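PDB 5MDM: glycoprotein from Chandipura virus, which probably attaches the virus to host receptors and, once acidified in the endosome, changes conformation to drive fusion of the viral and endosomal membranes. Local coordinates for residues 13-18 / 326-331; 194-199 / 245-250. All blocks are in the same frame, centred on the assembly; numbering follows the deposited sequence.

Interaction 1: residues 13-18 / 326-331; sequences DWKPVT and LSFAHT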
ATOM      1  N   ASP A  13      -3.172 -20.122 -38.474  1.00139.70           N
ATOM      2  CA  ASP A  13      -3.033 -19.859 -39.899  1.00143.00           C
ATOM      3  C   ASP A  13      -2.702 -18.383 -40.116  1.00140.12           C
ATOM      4  O   ASP A  13      -3.569 -17.514 -39.984  1.00138.57           O
ATOM      5  CB  ASP A  13      -4.314 -20.237 -40.642  1.00151.05           C
ATOM      6  CG  ASP A  13      -4.167 -20.127 -42.146  1.00170.02           C
ATOM      7  OD1 ASP A  13      -3.063 -20.410 -42.660  1.00175.68           O
ATOM      8  OD2 ASP A  13      -5.155 -19.756 -42.815  1.00178.36           O
ATOM      9  N   TRP A  14      -1.440 -18.109 -40.439  1.00135.03           N
ATOM     10  CA  TRP A  14      -0.968 -16.737 -40.610  1.00125.70           C
ATOM     11  C   TRP A  14      -1.146 -16.218 -42.035  1.00127.77           C
ATOM     12  O   TRP A  14      -1.011 -16.965 -43.007  1.00133.15           O
ATOM     13  CB  TRP A  14       0.501 -16.611 -40.190  1.00118.69           C
ATOM     14  CG  TRP A  14       0.751 -16.933 -38.745  1.00124.50           C
ATOM     15  CD1 TRP A  14       1.126 -18.137 -38.231  1.00123.24           C
ATOM     16  CD2 TRP A  14       0.640 -16.035 -37.628  1.00129.70           C
ATOM     17  NE1 TRP A  14       1.259 -18.048 -36.864  1.00123.31           N
ATOM     18  CE2 TRP A  14       0.966 -16.770 -36.470  1.00125.50           C
ATOM     19  CE3 TRP A  14       0.297 -14.683 -37.495  1.00120.06           C
ATOM     20  CZ2 TRP A  14       0.958 -16.199 -35.197  1.00119.19           C
ATOM     21  CZ3 TRP A  14       0.288 -14.120 -36.232  1.00108.14           C
ATOM     22  CH2 TRP A  14       0.619 -14.877 -35.100  1.00110.31           C
ATOM     23  N   LYS A  15      -1.457 -14.931 -42.144  1.00126.33           N
ATOM     24  CA  LYS A  15      -1.566 -14.247 -43.426  1.00132.88           C
ATOM     25  C   LYS A  15      -0.921 -12.876 -43.276  1.00135.78           C
ATOM     26  O   LYS A  15      -0.964 -12.286 -42.196  1.00141.53           O
ATOM     27  CB  LYS A  15      -3.032 -14.096 -43.837  1.00136.53           C
ATOM     28  CG  LYS A  15      -3.764 -15.410 -44.079  1.00142.88           C
ATOM     29  CD  LYS A  15      -5.238 -15.299 -43.709  1.00144.34           C
ATOM     30  CE  LYS A  15      -5.914 -14.139 -44.429  1.00147.70           C
ATOM     31  NZ  LYS A  15      -7.325 -13.961 -43.985  1.00149.91           N
ATOM     32  N   PRO A  16      -0.306 -12.367 -44.352  1.00127.71           N
ATOM     33  CA  PRO A  16       0.358 -11.061 -44.294  1.00127.13           C
ATOM     34  C   PRO A  16      -0.624  -9.912 -44.074  1.00125.91           C
ATOM     35  O   PRO A  16      -1.681  -9.868 -44.706  1.00127.20           O
ATOM     36  CB  PRO A  16       1.010 -10.939 -45.674  1.00122.66           C
ATOM     37  CG  PRO A  16       1.140 -12.341 -46.155  1.00128.89           C
ATOM     38  CD  PRO A  16      -0.066 -13.049 -45.632  1.00126.18           C
ATOM     39  N   VAL A  17      -0.272  -8.998 -43.175  1.00118.73           N
ATOM     40  CA  VAL A  17      -1.075  -7.806 -42.933  1.00114.08           C
ATOM     41  C   VAL A  17      -0.986  -6.874 -44.134  1.00118.93           C
ATOM     42  O   VAL A  17       0.109  -6.532 -44.579  1.00122.63           O
ATOM     43  CB  VAL A  17      -0.598  -7.051 -41.676  1.00105.54           C
ATOM     44  CG1 VAL A  17      -1.353  -5.743 -41.524  1.00 99.12           C
ATOM     45  CG2 VAL A  17      -0.774  -7.918 -40.440  1.00104.75           C
ATOM     46  N   THR A  18      -2.137  -6.471 -44.661  1.00134.93           N
ATOM     47  CA  THR A  18      -2.169  -5.601 -45.833  1.00140.35           C
ATOM     48  C   THR A  18      -2.968  -4.319 -45.603  1.00144.86           C
ATOM     49  O   THR A  18      -2.460  -3.218 -45.818  1.00142.98           O
ATOM     50  CB  THR A  18      -2.727  -6.334 -47.077  1.00135.58           C
ATOM     51  OG1 THR A  18      -4.033  -6.851 -46.790  1.00131.11           O
ATOM     52  CG2 THR A  18      -1.806  -7.477 -47.479  1.00131.30           C
ATOM     53  N   LEU A 326       5.120  -8.382 -41.472  1.00136.65           N
ATOM     54  CA  LEU A 326       4.064  -8.326 -40.469  1.00126.24           C
ATOM     55  C   LEU A 326       2.906  -9.227 -40.869  1.00126.38           C
ATOM     56  O   LEU A 326       2.285  -9.034 -41.916  1.00127.54           O
ATOM     57  CB  LEU A 326       3.558  -6.896 -40.285  1.00119.48           C
ATOM     58  CG  LEU A 326       2.540  -6.693 -39.158  1.00110.21           C
ATOM     59  CD1 LEU A 326       3.212  -6.779 -37.792  1.00101.86           C
ATOM     60  CD2 LEU A 326       1.802  -5.371 -39.317  1.00 89.62           C
ATOM     61  N   SER A 327       2.619 -10.211 -40.025  1.00120.26           N
ATOM     62  CA  SER A 327       1.543 -11.148 -40.292  1.00116.96           C
ATOM     63  C   SER A 327       0.550 -11.176 -39.138  1.00115.17           C
ATOM     64  O   SER A 327       0.920 -11.012 -37.973  1.00105.86           O
ATOM     65  CB  SER A 327       2.106 -12.547 -40.533  1.00116.76           C
ATOM     66  OG  SER A 327       3.071 -12.529 -41.570  1.00129.92           O
ATOM     67  N   PHE A 328      -0.718 -11.380 -39.473  1.00115.78           N
ATOM     68  CA  PHE A 328      -1.755 -11.517 -38.468  1.00107.88           C
ATOM     69  C   PHE A 328      -2.354 -12.916 -38.541  1.00110.89           C
ATOM     70  O   PHE A 328      -2.102 -13.662 -39.486  1.00107.90           O
ATOM     71  CB  PHE A 328      -2.847 -10.475 -38.689  1.00103.96           C
ATOM     72  CG  PHE A 328      -3.807 -10.832 -39.783  1.00109.86           C
ATOM     73  CD1 PHE A 328      -5.095 -11.248 -39.484  1.00113.48           C
ATOM     74  CD2 PHE A 328      -3.420 -10.765 -41.110  1.00110.73           C
ATOM     75  CE1 PHE A 328      -5.981 -11.584 -40.487  1.00118.59           C
ATOM     76  CE2 PHE A 328      -4.299 -11.099 -42.116  1.00118.87           C
ATOM     77  CZ  PHE A 328      -5.583 -11.510 -41.804  1.00122.27           C
ATOM     78  N   ALA A 329      -3.146 -13.272 -37.537  1.00113.86           N
ATOM     79  CA  ALA A 329      -3.884 -14.527 -37.569  1.00114.55           C
ATOM     80  C   ALA A 329      -5.121 -14.439 -36.687  1.00115.16           C
ATOM     81  O   ALA A 329      -5.056 -13.929 -35.569  1.00121.61           O
ATOM     82  CB  ALA A 329      -3.000 -15.676 -37.128  1.00 93.92           C
ATOM     83  N   HIS A 330      -6.251 -14.921 -37.197  1.00109.67           N
ATOM     84  CA  HIS A 330      -7.451 -15.040 -36.380  1.00106.39           C
ATOM     85  C   HIS A 330      -7.199 -16.060 -35.282  1.00106.53           C
ATOM     86  O   HIS A 330      -6.501 -17.050 -35.495  1.00114.50           O
ATOM     87  CB  HIS A 330      -8.656 -15.461 -37.224  1.00113.93           C
ATOM     88  CG  HIS A 330      -9.351 -14.320 -37.898  1.00127.84           C
ATOM     89  ND1 HIS A 330      -8.938 -13.806 -39.108  1.00137.22           N
ATOM     90  CD2 HIS A 330     -10.430 -13.591 -37.526  1.00134.65           C
ATOM     91  CE1 HIS A 330      -9.734 -12.809 -39.454  1.00143.57           C
ATOM     92  NE2 HIS A 330     -10.647 -12.658 -38.512  1.00142.59           N
ATOM     93  N   THR A 331      -7.755 -15.810 -34.104  1.00106.10           N
ATOM     94  CA  THR A 331      -7.617 -16.746 -32.997  1.00103.42           C
ATOM     95  C   THR A 331      -8.608 -16.403 -31.901  1.00105.62           C
ATOM     96  O   THR A 331      -9.262 -15.367 -31.953  1.00107.93           O
ATOM     97  CB  THR A 331      -6.199 -16.716 -32.397  1.00 95.91           C
ATOM     98  OG1 THR A 331      -6.057 -17.785 -31.456  1.00 99.70           O
ATOM     99  CG2 THR A 331      -5.942 -15.392 -31.697  1.00 91.65           C
TER
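The methyl CB of Ala329 sits over one face of the Trp14 indole, 3.7 Å from the centroid of its six-membered ring and 21° off the ring normal, a CH-pi contact in which a small side chain lets the broad ring lie close to the strand. The indole also reaches Thr320 and Ile322 of strand 316-322 and stacks edge-to-face with Phe365. Further along, Val17 lays CG2 against CG of Leu326 at 3.8 Å and against CB of Phe328 at 3.7 Å; Trp291 of helix 270-295 touches both Val17 and Leu326. With CG between the backbone N and the carbonyl carbon (chi1 79°), Phe328 turns toward Lys15: CE2 lies 3.7 Å from Lys15 CB and CZ meets CE and NZ of the bent lysine chain, the two crossing obliquely. A chain that is greasy below and charged at its tip suits this exposed face.

Antiparallel backbone bonds form the polar edge. Lys15 and Phe328 are a hydrogen-bonded pair, with Lys15 N to Phe328 O at 3.0 Å and Phe328 N to Lys15 O at 2.9 Å. Val17 N gives a third bond to Leu326 O at 2.9 Å. Proline fits at position 16, a non-hydrogen-bonded pair with Ser327, where no N-H is required. Backbone bonds thus set the register of this short strand on strand 325-338, while Trp14 and Val17 tie it to strand 316-322 and helix 270-295.

Interaction 2: residues 194-199 / 245-250; sequences TKEIAA and QEKHLL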
ATOM      1  N   THR A 194     -27.170 -21.358 -28.426  1.00118.48           N
ATOM      2  CA  THR A 194     -27.780 -22.573 -28.945  1.00115.11           C
ATOM      3  C   THR A 194     -27.888 -23.675 -27.894  1.00120.00           C
ATOM      4  O   THR A 194     -28.926 -24.323 -27.770  1.00125.77           O
ATOM      5  CB  THR A 194     -26.976 -23.107 -30.136  1.00109.64           C
ATOM      6  OG1 THR A 194     -26.084 -24.136 -29.689  1.00116.70           O
ATOM      7  CG2 THR A 194     -26.172 -21.980 -30.771  1.00 99.91           C
ATOM      8  N   LYS A 195     -26.810 -23.886 -27.145  1.00119.87           N
ATOM      9  CA  LYS A 195     -26.765 -24.944 -26.140  1.00119.63           C
ATOM     10  C   LYS A 195     -27.666 -24.629 -24.950  1.00121.67           C
ATOM     11  O   LYS A 195     -28.115 -23.497 -24.776  1.00120.89           O
ATOM     12  CB  LYS A 195     -25.330 -25.165 -25.651  1.00117.72           C
ATOM     13  CG  LYS A 195     -24.301 -25.316 -26.759  1.00130.49           C
ATOM     14  CD  LYS A 195     -22.905 -25.564 -26.200  1.00135.68           C
ATOM     15  CE  LYS A 195     -21.918 -25.901 -27.314  1.00143.23           C
ATOM     16  NZ  LYS A 195     -20.607 -26.395 -26.801  1.00143.32           N
ATOM     17  N   GLU A 196     -27.925 -25.645 -24.135  1.00126.18           N
ATOM     18  CA  GLU A 196     -28.682 -25.485 -22.901  1.00128.87           C
ATOM     19  C   GLU A 196     -27.823 -24.778 -21.856  1.00125.61           C
ATOM     20  O   GLU A 196     -26.664 -25.142 -21.653  1.00134.57           O
ATOM     21  CB  GLU A 196     -29.117 -26.854 -22.378  1.00141.15           C
ATOM     22  CG  GLU A 196     -29.937 -26.818 -21.101  1.00146.06           C
ATOM     23  CD  GLU A 196     -31.341 -26.301 -21.328  1.00147.43           C
ATOM     24  OE1 GLU A 196     -32.303 -27.039 -21.022  1.00149.72           O
ATOM     25  OE2 GLU A 196     -31.484 -25.157 -21.808  1.00144.67           O
ATOM     26  N   ILE A 197     -28.388 -23.772 -21.197  1.00111.98           N
ATOM     27  CA  ILE A 197     -27.646 -22.989 -20.212  1.00104.32           C
ATOM     28  C   ILE A 197     -27.161 -23.843 -19.032  1.00104.30           C
ATOM     29  O   ILE A 197     -27.927 -24.608 -18.444  1.00103.15           O
ATOM     30  CB  ILE A 197     -28.473 -21.774 -19.706  1.00109.81           C
ATOM     31  CG1 ILE A 197     -27.638 -20.891 -18.779  1.00109.12           C
ATOM     32  CG2 ILE A 197     -29.747 -22.218 -19.016  1.00112.17           C
ATOM     33  CD1 ILE A 197     -26.935 -19.766 -19.488  1.00103.89           C
ATOM     34  N   ALA A 198     -25.876 -23.722 -18.710  1.00101.95           N
ATOM     35  CA  ALA A 198     -25.282 -24.452 -17.593  1.00 94.79           C
ATOM     36  C   ALA A 198     -24.056 -23.719 -17.054  1.00106.25           C
ATOM     37  O   ALA A 198     -23.412 -22.954 -17.774  1.00106.11           O
ATOM     38  CB  ALA A 198     -24.916 -25.857 -18.015  1.00 92.61           C
ATOM     39  N   ALA A 199     -23.736 -23.968 -15.788  1.00111.02           N
ATOM     40  CA  ALA A 199     -22.657 -23.260 -15.102  1.00110.84           C
ATOM     41  C   ALA A 199     -21.340 -23.255 -15.876  1.00110.24           C
ATOM     42  O   ALA A 199     -20.605 -22.269 -15.852  1.00110.14           O
ATOM     43  CB  ALA A 199     -22.449 -23.841 -13.710  1.00114.14           C
ATOM     44  N   GLN A 245     -31.754 -17.237 -19.836  1.00 98.38           N
ATOM     45  CA  GLN A 245     -32.349 -18.155 -20.807  1.00101.29           C
ATOM     46  C   GLN A 245     -33.642 -18.720 -20.239  1.00 91.98           C
ATOM     47  O   GLN A 245     -33.890 -19.924 -20.300  1.00 84.30           O
ATOM     48  CB  GLN A 245     -31.388 -19.286 -21.188  1.00112.09           C
ATOM     49  CG  GLN A 245     -31.737 -19.965 -22.507  1.00113.63           C
ATOM     50  CD  GLN A 245     -30.774 -21.077 -22.871  1.00111.30           C
ATOM     51  OE1 GLN A 245     -30.601 -22.034 -22.117  1.00 96.19           O
ATOM     52  NE2 GLN A 245     -30.141 -20.953 -24.033  1.00119.30           N
ATOM     53  N   GLU A 246     -34.440 -17.824 -19.660  1.00 97.22           N
ATOM     54  CA  GLU A 246     -35.744 -18.147 -19.086  1.00 94.51           C
ATOM     55  C   GLU A 246     -35.695 -19.272 -18.051  1.00 92.28           C
ATOM     56  O   GLU A 246     -36.650 -20.027 -17.891  1.00 98.56           O
ATOM     57  CB  GLU A 246     -36.763 -18.441 -20.190  1.00103.10           C
ATOM     58  CG  GLU A 246     -37.080 -17.229 -21.054  1.00111.20           C
ATOM     59  CD  GLU A 246     -38.035 -17.545 -22.190  1.00135.50           C
ATOM     60  OE1 GLU A 246     -38.196 -16.686 -23.083  1.00146.90           O
ATOM     61  OE2 GLU A 246     -38.626 -18.647 -22.193  1.00145.08           O
ATOM     62  N   LYS A 247     -34.577 -19.376 -17.348  1.00 97.69           N
ATOM     63  CA  LYS A 247     -34.431 -20.364 -16.287  1.00104.74           C
ATOM     64  C   LYS A 247     -33.737 -19.713 -15.105  1.00 98.98           C
ATOM     65  O   LYS A 247     -32.872 -18.855 -15.287  1.00 86.25           O
ATOM     66  CB  LYS A 247     -33.598 -21.558 -16.766  1.00106.88           C
ATOM     67  CG  LYS A 247     -34.193 -22.336 -17.927  1.00111.27           C
ATOM     68  CD  LYS A 247     -33.155 -23.263 -18.529  1.00124.09           C
ATOM     69  CE  LYS A 247     -32.426 -24.043 -17.441  1.00134.20           C
ATOM     70  NZ  LYS A 247     -31.282 -24.839 -17.974  1.00137.36           N
ATOM     71  N   HIS A 248     -34.128 -20.121 -13.900  1.00 94.38           N
ATOM     72  CA  HIS A 248     -33.449 -19.721 -12.671  1.00105.56           C
ATOM     73  C   HIS A 248     -31.915 -19.834 -12.777  1.00 99.52           C
ATOM     74  O   HIS A 248     -31.374 -20.919 -12.998  1.00100.85           O
ATOM     75  CB  HIS A 248     -33.957 -20.595 -11.529  1.00131.29           C
ATOM     76  CG  HIS A 248     -34.116 -22.037 -11.908  1.00166.81           C
ATOM     77  ND1 HIS A 248     -35.249 -22.524 -12.524  1.00182.19           N
ATOM     78  CD2 HIS A 248     -33.280 -23.095 -11.772  1.00176.64           C
ATOM     79  CE1 HIS A 248     -35.107 -23.819 -12.747  1.00186.74           C
ATOM     80  NE2 HIS A 248     -33.922 -24.192 -12.297  1.00183.92           N
ATOM     81  N   LEU A 249     -31.217 -18.713 -12.618  1.00 90.88           N
ATOM     82  CA  LEU A 249     -29.766 -18.686 -12.805  1.00 90.77           C
ATOM     83  C   LEU A 249     -28.985 -19.255 -11.619  1.00 86.95           C
ATOM     84  O   LEU A 249     -28.034 -20.016 -11.799  1.00 87.50           O
ATOM     85  CB  LEU A 249     -29.284 -17.261 -13.110  1.00 77.63           C
ATOM     86  CG  LEU A 249     -27.761 -17.087 -13.130  1.00 68.91           C
ATOM     87  CD1 LEU A 249     -27.142 -17.933 -14.232  1.00 69.35           C
ATOM     88  CD2 LEU A 249     -27.359 -15.623 -13.271  1.00 61.55           C
ATOM     89  N   LEU A 250     -29.386 -18.867 -10.414  1.00 79.85           N
ATOM     90  CA  LEU A 250     -28.689 -19.264  -9.192  1.00 79.68           C
ATOM     91  C   LEU A 250     -28.531 -20.784  -8.963  1.00 89.26           C
ATOM     92  O   LEU A 250     -27.430 -21.245  -8.648  1.00 96.10           O
ATOM     93  CB  LEU A 250     -29.329 -18.588  -7.973  1.00 71.88           C
ATOM     94  CG  LEU A 250     -28.619 -18.736  -6.628  1.00 73.16           C
ATOM     95  CD1 LEU A 250     -27.249 -18.086  -6.665  1.00 65.41           C
ATOM     96  CD2 LEU A 250     -29.458 -18.132  -5.526  1.00 72.50           C
TER
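Gln245 and Ile197 are joined by a hydrogen bond from the backbone N of Ile197 to OE1 of the glutamine, 3.0 Å long. It is somewhat bent, with an N-H...O angle of 143°, and the donor lies 24° out of the amide carbonyl plane. The other end of the same amide, NE2, donates a weak bond to Lys195 O at 3.3 Å. Glutamine suits this place because one group both gives and accepts, so it pairs with the loop backbone, at Lys195 O and Ile197 N, much as a neighbouring strand would. Its CG is anti to the backbone N and its chain is extended beyond (chi2 180°), which carries CD across to the loop. A further weak hydrogen bond runs from Lys247 NZ to Ile197 O at 3.4 Å.

The segments belong to a small beta hairpin, whose second strand, about 247-248, is only weakly bonded, and to a connection between strands. Strands 243-244 and 247-248 are linked by a two-residue turn in which Gln245 and Glu246 both have left-handed helical backbone angles, while 194-199 joins strands 180-192 and 202-205 of an antiparallel sheet. The hairpin lies in a region assigned to trimerization by similarity.

Apolar contact centres on the buried Ile197, whose CG2 lies 3.6 Å from Lys247 CD and 4.0 Å from Gln245 CB. A beta-branched aliphatic residue suits this buried place, packing against Tyr191, Ile202, Ile244 and Leu252 while its backbone N and O bond to Gln245 and Lys247.

Ionic contact is looser. Glu196 OE2 and Lys247 NZ form a long salt bridge of 3.9 Å, the two side chains crossing at about a right angle. OE2 also lies 3.3 Å from Gln245 OE1, two acceptors with no bond between them, and the nearby lysine charge may ease their repulsion.

In the fold
Interaction 1 is the more buried contact and interaction 2 lies largely at the surface; their centres are about 36 Å apart and their nearest atoms about 16 Å, without touching. They hold different elements. Segments 13-18 and 326-331 bring parts 308 residues apart into one antiparallel sheet, whereas 194-199 and 245-250, much nearer in sequence, set the turn and second strand of a small hairpin against an inter-strand loop. The chemistry follows: in interaction 1 main chain bonds main chain and aromatic and aliphatic groups pack around it, while in interaction 2 long polar side chains bond to loop backbone, two of the three bonds weak, around one buried isoleucine.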